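Local coordinates for protein porin (Pseudomonas aeruginosa, PDB 3T24) that forms an outer-membrane beta-barrel channel of the OprD family that probably passes small carboxylate-bearing substrates across the outer membrane, at residues Ser239-Trp243 with Pro293-Asn297; Lys178-Val182 with Asp282-Tyr287. One frame throughout, in Å; residues are numbered along the deposited sequence.

Contact 1. Residues Ser239-Trp243 with Pro293-Asn297; sequences SDIRW and PYLVN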
loop_
_atom_site.group_PDB
_atom_site.type_symbol
_atom_site.label_atom_id
_atom_site.label_comp_id
_atom_site.label_asym_id
_atom_site.label_seq_id
_atom_site.Cartn_x
_atom_site.Cartn_y
_atom_site.Cartn_z
ATOM N N SER A 239 -3.101 -7.461 -17.843
ATOM C CA SER A 239 -1.726 -7.906 -17.645
ATOM C C SER A 239 -0.929 -6.831 -16.926
ATOM O O SER A 239 -0.774 -5.721 -17.434
ATOM C CB SER A 239 -1.062 -8.237 -18.982
ATOM O OG SER A 239 -1.591 -9.430 -19.536
ATOM N N ASP A 240 -0.436 -7.168 -15.740
ATOM C CA ASP A 240 0.301 -6.241 -14.893
ATOM C C ASP A 240 1.719 -6.770 -14.727
ATOM O O ASP A 240 1.961 -7.651 -13.895
ATOM C CB ASP A 240 -0.379 -6.166 -13.525
ATOM C CG ASP A 240 0.103 -4.989 -12.677
ATOM O OD1 ASP A 240 1.248 -4.520 -12.845
ATOM O OD2 ASP A 240 -0.685 -4.530 -11.829
ATOM N N ILE A 241 2.656 -6.256 -15.522
ATOM C CA ILE A 241 4.032 -6.760 -15.473
ATOM C C ILE A 241 4.963 -5.706 -14.872
ATOM O O ILE A 241 4.878 -4.528 -15.210
ATOM C CB ILE A 241 4.552 -7.278 -16.856
ATOM C CG1 ILE A 241 3.838 -8.569 -17.269
ATOM C CG2 ILE A 241 6.037 -7.613 -16.791
ATOM C CD1 ILE A 241 2.378 -8.429 -17.504
ATOM N N ARG A 242 5.842 -6.155 -13.980
ATOM C CA ARG A 242 6.647 -5.276 -13.144
ATOM C C ARG A 242 8.065 -5.791 -12.990
ATOM O O ARG A 242 8.297 -7.001 -12.937
ATOM C CB ARG A 242 6.042 -5.206 -11.747
ATOM C CG ARG A 242 4.573 -4.829 -11.714
ATOM C CD ARG A 242 4.111 -4.745 -10.278
ATOM N NE ARG A 242 2.686 -4.479 -10.169
ATOM C CZ ARG A 242 2.040 -4.410 -9.013
ATOM N NH1 ARG A 242 2.692 -4.583 -7.863
ATOM N NH2 ARG A 242 0.742 -4.158 -9.006
ATOM N N TRP A 243 9.014 -4.871 -12.877
ATOM C CA TRP A 243 10.402 -5.257 -12.673
ATOM C C TRP A 243 11.158 -4.128 -12.012
ATOM O O TRP A 243 11.112 -2.997 -12.467
ATOM C CB TRP A 243 11.056 -5.615 -14.010
ATOM C CG TRP A 243 12.417 -6.168 -13.838
ATOM C CD1 TRP A 243 12.751 -7.468 -13.569
ATOM C CD2 TRP A 243 13.647 -5.445 -13.909
ATOM N NE1 TRP A 243 14.114 -7.598 -13.482
ATOM C CE2 TRP A 243 14.689 -6.372 -13.686
ATOM C CE3 TRP A 243 13.972 -4.107 -14.148
ATOM C CZ2 TRP A 243 16.029 -6.001 -13.687
ATOM C CZ3 TRP A 243 15.296 -3.739 -14.151
ATOM C CH2 TRP A 243 16.313 -4.682 -13.920
ATOM N N PRO A 293 5.039 -2.762 0.155
ATOM C CA PRO A 293 5.869 -2.904 -1.033
ATOM C C PRO A 293 4.934 -3.065 -2.198
ATOM O O PRO A 293 3.953 -3.780 -2.100
ATOM C CB PRO A 293 6.602 -4.223 -0.784
ATOM C CG PRO A 293 5.573 -5.051 -0.056
ATOM C CD PRO A 293 4.695 -4.070 0.739
ATOM N N TYR A 294 5.247 -2.416 -3.302
ATOM C CA TYR A 294 4.462 -2.589 -4.486
ATOM C C TYR A 294 4.836 -3.905 -5.164
ATOM O O TYR A 294 5.624 -3.919 -6.098
ATOM C CB TYR A 294 4.718 -1.396 -5.399
ATOM C CG TYR A 294 3.778 -1.307 -6.564
ATOM C CD1 TYR A 294 2.392 -1.268 -6.371
ATOM C CD2 TYR A 294 4.271 -1.229 -7.868
ATOM C CE1 TYR A 294 1.520 -1.178 -7.462
ATOM C CE2 TYR A 294 3.408 -1.128 -8.956
ATOM C CZ TYR A 294 2.042 -1.105 -8.751
ATOM O OH TYR A 294 1.206 -1.018 -9.847
ATOM N N LEU A 295 4.258 -5.006 -4.687
ATOM C CA LEU A 295 4.559 -6.353 -5.191
ATOM C C LEU A 295 3.267 -7.158 -5.342
ATOM O O LEU A 295 2.428 -7.161 -4.451
ATOM C CB LEU A 295 5.504 -7.093 -4.215
ATOM C CG LEU A 295 6.903 -6.491 -3.995
ATOM C CD1 LEU A 295 7.629 -7.126 -2.799
ATOM C CD2 LEU A 295 7.759 -6.574 -5.274
ATOM N N VAL A 296 3.114 -7.873 -6.447
ATOM C CA VAL A 296 1.861 -8.582 -6.693
ATOM C C VAL A 296 1.530 -9.659 -5.660
ATOM O O VAL A 296 0.370 -9.986 -5.471
ATOM C CB VAL A 296 1.800 -9.222 -8.113
ATOM C CG1 VAL A 296 1.825 -8.153 -9.181
ATOM C CG2 VAL A 296 2.935 -10.270 -8.314
ATOM N N ASN A 297 2.534 -10.233 -5.008
ATOM C CA ASN A 297 2.254 -11.271 -4.010
ATOM C C ASN A 297 2.365 -10.808 -2.573
ATOM O O ASN A 297 2.366 -11.612 -1.644
ATOM C CB ASN A 297 3.110 -12.503 -4.238
ATOM C CG ASN A 297 2.747 -13.213 -5.508
ATOM O OD1 ASN A 297 1.664 -12.979 -6.077
ATOM N ND2 ASN A 297 3.645 -14.096 -5.975
#

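Contact 2. Residues Lys178-Val182 with Asp282-Tyr287; sequences KRQIV and DTGFAY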
loop_
_atom_site.group_PDB
_atom_site.type_symbol
_atom_site.label_atom_id
_atom_site.label_comp_id
_atom_site.label_asym_id
_atom_site.label_seq_id
_atom_site.Cartn_x
_atom_site.Cartn_y
_atom_site.Cartn_z
ATOM N N LYS A 178 13.878 -13.103 6.370
ATOM C CA LYS A 178 15.041 -13.572 5.631
ATOM C C LYS A 178 15.332 -12.659 4.432
ATOM O O LYS A 178 15.824 -13.123 3.405
ATOM C CB LYS A 178 14.817 -15.021 5.191
ATOM C CG LYS A 178 14.634 -15.982 6.354
ATOM C CD LYS A 178 15.895 -16.025 7.209
ATOM C CE LYS A 178 15.755 -17.063 8.305
ATOM N NZ LYS A 178 16.994 -17.192 9.077
ATOM N N ARG A 179 14.992 -11.375 4.567
ATOM C CA ARG A 179 15.261 -10.370 3.532
ATOM C C ARG A 179 16.755 -10.201 3.410
ATOM O O ARG A 179 17.288 -9.878 2.344
ATOM C CB ARG A 179 14.618 -9.007 3.881
ATOM C CG ARG A 179 13.099 -9.005 3.869
ATOM C CD ARG A 179 12.497 -7.638 4.239
ATOM N NE ARG A 179 11.027 -7.659 4.148
ATOM C CZ ARG A 179 10.254 -7.897 5.196
ATOM N NH1 ARG A 179 10.813 -8.108 6.374
ATOM N NH2 ARG A 179 8.945 -7.913 5.085
ATOM N N GLN A 180 17.427 -10.393 4.534
ATOM C CA GLN A 180 18.859 -10.406 4.515
ATOM C C GLN A 180 19.415 -8.999 4.150
ATOM O O GLN A 180 20.534 -8.817 3.640
ATOM C CB GLN A 180 19.208 -11.510 3.556
ATOM C CG GLN A 180 20.200 -11.201 2.580
ATOM C CD GLN A 180 21.534 -11.423 3.136
ATOM O OE1 GLN A 180 21.700 -11.569 4.347
ATOM N NE2 GLN A 180 22.513 -11.430 2.270
ATOM N N ILE A 181 18.598 -7.991 4.443
ATOM C CA ILE A 181 19.020 -6.605 4.317
ATOM C C ILE A 181 19.817 -6.161 5.540
ATOM O O ILE A 181 19.381 -6.276 6.679
ATOM C CB ILE A 181 17.836 -5.679 4.115
ATOM C CG1 ILE A 181 17.246 -5.915 2.723
ATOM C CG2 ILE A 181 18.268 -4.248 4.315
ATOM C CD1 ILE A 181 15.879 -5.377 2.560
ATOM N N VAL A 182 21.013 -5.676 5.290
ATOM C CA VAL A 182 21.916 -5.349 6.368
ATOM C C VAL A 182 22.368 -3.912 6.211
ATOM O O VAL A 182 22.788 -3.479 5.143
ATOM C CB VAL A 182 23.162 -6.318 6.406
ATOM C CG1 VAL A 182 24.195 -5.806 7.372
ATOM C CG2 VAL A 182 22.724 -7.726 6.810
ATOM N N ASP A 282 21.482 -10.465 -3.719
ATOM C CA ASP A 282 21.904 -10.800 -2.365
ATOM C C ASP A 282 20.891 -10.473 -1.251
ATOM O O ASP A 282 21.077 -10.923 -0.119
ATOM C CB ASP A 282 23.258 -10.140 -2.071
ATOM C CG ASP A 282 23.884 -10.627 -0.774
ATOM O OD1 ASP A 282 24.461 -9.782 -0.043
ATOM O OD2 ASP A 282 23.820 -11.849 -0.496
ATOM N N THR A 283 19.832 -9.719 -1.560
ATOM C CA THR A 283 18.797 -9.401 -0.556
ATOM C C THR A 283 17.412 -9.476 -1.178
ATOM O O THR A 283 17.285 -9.535 -2.394
ATOM C CB THR A 283 18.927 -7.961 -0.028
ATOM O OG1 THR A 283 18.443 -7.055 -1.033
ATOM C CG2 THR A 283 20.378 -7.629 0.310
ATOM N N GLY A 284 16.377 -9.463 -0.344
ATOM C CA GLY A 284 15.017 -9.290 -0.836
ATOM C C GLY A 284 14.684 -7.850 -1.294
ATOM O O GLY A 284 15.556 -6.970 -1.381
ATOM N N PHE A 285 13.414 -7.617 -1.610
ATOM C CA PHE A 285 12.933 -6.304 -2.081
ATOM C C PHE A 285 13.167 -5.134 -1.110
ATOM O O PHE A 285 13.030 -5.284 0.107
ATOM C CB PHE A 285 11.452 -6.410 -2.393
ATOM C CG PHE A 285 10.890 -5.218 -3.112
ATOM C CD1 PHE A 285 11.351 -4.875 -4.371
ATOM C CD2 PHE A 285 9.882 -4.452 -2.532
ATOM C CE1 PHE A 285 10.828 -3.768 -5.044
ATOM C CE2 PHE A 285 9.349 -3.370 -3.197
ATOM C CZ PHE A 285 9.812 -3.022 -4.456
ATOM N N ALA A 286 13.530 -3.976 -1.654
ATOM C CA ALA A 286 13.781 -2.775 -0.839
ATOM C C ALA A 286 12.591 -1.809 -0.814
ATOM O O ALA A 286 12.108 -1.378 -1.875
ATOM C CB ALA A 286 15.023 -2.042 -1.333
ATOM N N TYR A 287 12.120 -1.471 0.390
ATOM C CA TYR A 287 11.044 -0.462 0.532
ATOM C C TYR A 287 11.018 0.215 1.897
ATOM O O TYR A 287 11.473 -0.358 2.885
ATOM C CB TYR A 287 9.659 -1.025 0.165
ATOM C CG TYR A 287 9.156 -2.195 1.014
ATOM C CD1 TYR A 287 8.067 -2.045 1.868
ATOM C CD2 TYR A 287 9.736 -3.451 0.918
ATOM C CE1 TYR A 287 7.582 -3.113 2.615
ATOM C CE2 TYR A 287 9.261 -4.525 1.658
ATOM C CZ TYR A 287 8.185 -4.353 2.509
ATOM O OH TYR A 287 7.706 -5.420 3.259
#

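Contact 1. Residues Ser239-Trp243 with Pro293-Asn297
R242 reaches from its strand as an almost fully extended arm: chi1 is m (-53°), and chi2 to chi4 all lie within 4° of 180°, carrying the guanidinium to the loop 293-297. D240, two residues back on the same face of the strand, holds it there with chi1 t, through two hydrogen bonds that form part of a salt bridge: R242 NE to D240 OD1 3.0 Å and R242 NH2 to D240 OD2 3.2 Å. Y294, also t, lays its ring flat beneath the cation, with R242 CZ 3.6 Å from the Y294 ring centroid, 22° off the normal, and planes at 9°: a cation-pi stack. V296 CG1 covers the opposite face, 3.8 Å from R242 CZ. Y294 is the centre of an inverse gamma turn, with a weak bond from L295 N to P293 O (2.9 Å). Holding loop residues 293-297 against the barrel wall is consistent with the inward-folded loops that narrow OprD-type channels. Strand 235-248 runs between strands 218-230 and 255-267; Y222 and N260, respectively, touch R242, while P123 packs on Y294.

Contact 2. Residues Lys178-Val182 with Asp282-Tyr287
Two irregular loops meet here through one backbone hydrogen bond, from G284 N to R179 O (2.9 Å, 165°), where the R179 and G284 CA atoms come within 4.5 Å. Glycine at 284 suits this closeness, since an ideal CB would lie only 3.6 Å from R179 CA. Side-chain hydrogen bonding adds Q180, whose NE2 donates to D282 O at 2.8 Å, though that oxygen is less surely placed, and weakly to D282 OD2 at 3.1 Å; within its own segment, T283 OG1 donates to G284 O at 2.9 Å. Both segments belong to long loops joining barrel strands, 150-161 to 192-200 and 270-280 to 310-319; in OprD-family channels, loops of this kind fold together and narrow the pore, which is consistent with the contact. Charge is settled outside the pair: R179 forms a salt bridge with D303, which also accepts a hydrogen bond from Y287, leaving R179 NH2 3.3 Å from Y287 OH. Apolar packing comes from I181, with CG1 3.8 Å from T283 CB; I181 CD1 also makes van der Waals contact with the backbone carbonyl F285 O (3.8 Å).

In the fold
From the N terminus, the chain first meets 178-182, in the loop between strands 150-161 and 192-200. It next passes 239-243 on strand 235-248, then 282-287 and 293-297, both in the loop leading to strand 310-319. Contact 2 closes over 99 intervening residues, 72 of them strand, and contact 1 over 49, 29 of them strand. Because their segments alternate, the closures cross rather than nest. The shared loop is thus fixed to another loop at one point and to the barrel wall at the other. The contact centres lie about 17 Å apart, yet they touch: L295 CD1 is 3.5 Å from F285 CD2, and P293 N is 3.6 Å from Y287 CD1.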